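Local atomic coordinates of KLLA0C04147p (Kluyveromyces lactis, PDB entry 5H2A), a protein that probably binds and transfers sterols as a yeast oxysterol-binding-protein relative, the chain here being its ankyrin-repeat domain. Residues R263-S266 and V267-T271. Sequence-based numbering, arbitrary orientation.
Sequences REQS and VIDVT
Gln265 and Asp269, one helical turn apart near the C-terminal end of helix 249-268, pair twice, once through side chains and once through backbone. The side-chain bond runs from NE2 of Gln265 to OD1 of Asp269, 3.0 Å long and fairly straight. With CG of Gln265 anti to the backbone N (chi1 -166°), the bend at chi2 carries the amide forward along the helix to Asp269. OD1 lies nearly in the amide plane of Gln265, yet NE2 meets the syn side of OD1 tilted 31° out of the carboxylate plane, the two planes standing 49° apart. An alanine in place of Gln265 would probably leave the carboxylate of Asp269 without this amide donor and freer to turn.

Backbone bonds form the second group. Asp269 N reaches Gln265 O at 2.9 Å and Ile268 N reaches Glu264 O at 3.2 Å, both i to i+4 bonds, whereas Val267 N makes only weak ones to Arg263 O and Glu264 O. Helix 249-268 is the last helix of this ankyrin-repeat domain, and Phe222 of a preceding loop touches Gln265, Ser266 and Asp269. A type I turn runs from Ile268 to Thr271, where Ile268 O accepts both Thr271 N, at 3.1 Å, and Thr271 OG1, from one face of its plane.

Aliphatic carbons rest against backbone carbonyl oxygens: Ile268 CG1 lies 3.5 Å from Glu264 O, and Val270 CG2 sits 3.6 Å from Ser266 O.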
# COMPACT_ATOMS: atom_id res chain seq x y z
N ARG A 263 -10.44 22.54 12.01
CA ARG A 263 -10.98 21.92 13.22
C ARG A 263 -10.58 20.45 13.29
O ARG A 263 -10.15 19.96 14.34
CB ARG A 263 -12.51 22.08 13.26
CG ARG A 263 -12.96 23.52 13.54
CD ARG A 263 -14.47 23.64 13.79
NE ARG A 263 -15.29 23.26 12.64
CZ ARG A 263 -15.71 24.12 11.71
NH1 ARG A 263 -16.45 23.70 10.69
NH2 ARG A 263 -15.39 25.40 11.79
N GLU A 264 -10.71 19.73 12.18
CA GLU A 264 -10.35 18.31 12.18
C GLU A 264 -8.85 18.13 12.38
O GLU A 264 -8.41 17.23 13.11
CB GLU A 264 -10.84 17.67 10.88
CG GLU A 264 -12.36 17.79 10.75
CD GLU A 264 -12.90 17.33 9.41
OE1 GLU A 264 -12.12 17.29 8.43
OE2 GLU A 264 -14.10 17.01 9.34
N GLN A 265 -8.04 19.01 11.77
CA GLN A 265 -6.59 18.96 11.94
C GLN A 265 -6.19 19.18 13.40
O GLN A 265 -5.22 18.58 13.88
CB GLN A 265 -5.93 20.01 11.05
CG GLN A 265 -4.43 19.82 10.88
CD GLN A 265 -4.11 18.53 10.17
OE1 GLN A 265 -4.70 18.22 9.12
NE2 GLN A 265 -3.19 17.74 10.73
N SER A 266 -6.91 20.06 14.10
CA SER A 266 -6.60 20.32 15.50
C SER A 266 -6.71 19.05 16.34
O SER A 266 -5.91 18.84 17.27
CB SER A 266 -7.52 21.41 16.05
OG SER A 266 -7.17 22.68 15.53
N VAL A 267 -7.68 18.20 16.03
CA VAL A 267 -7.83 16.94 16.75
C VAL A 267 -6.68 16.00 16.43
O VAL A 267 -6.09 15.39 17.32
CB VAL A 267 -9.19 16.29 16.44
CG1 VAL A 267 -9.32 14.96 17.17
CG2 VAL A 267 -10.34 17.22 16.81
N ILE A 268 -6.36 15.86 15.14
CA ILE A 268 -5.26 14.99 14.72
C ILE A 268 -3.97 15.37 15.43
O ILE A 268 -3.22 14.51 15.91
CB ILE A 268 -5.09 15.03 13.19
CG1 ILE A 268 -6.35 14.49 12.50
CG2 ILE A 268 -3.85 14.26 12.76
CD1 ILE A 268 -6.43 14.83 11.01
N ASP A 269 -3.68 16.67 15.51
CA ASP A 269 -2.43 17.14 16.09
C ASP A 269 -2.32 16.91 17.61
O ASP A 269 -1.22 17.10 18.15
CB ASP A 269 -2.24 18.63 15.78
CG ASP A 269 -2.09 18.89 14.27
OD1 ASP A 269 -1.97 17.91 13.51
OD2 ASP A 269 -2.07 20.06 13.87
N VAL A 270 -3.39 16.52 18.30
CA VAL A 270 -3.31 16.16 19.72
C VAL A 270 -3.58 14.69 19.97
O VAL A 270 -3.59 14.27 21.14
CB VAL A 270 -4.25 17.01 20.60
CG1 VAL A 270 -3.90 18.49 20.54
CG2 VAL A 270 -5.71 16.76 20.23
N THR A 271 -3.82 13.90 18.93
CA THR A 271 -4.15 12.49 19.12
C THR A 271 -2.92 11.61 19.34
O THR A 271 -1.78 12.11 19.38
CB THR A 271 -4.94 11.93 17.92
OG1 THR A 271 -4.32 12.35 16.70
CG2 THR A 271 -6.37 12.44 17.94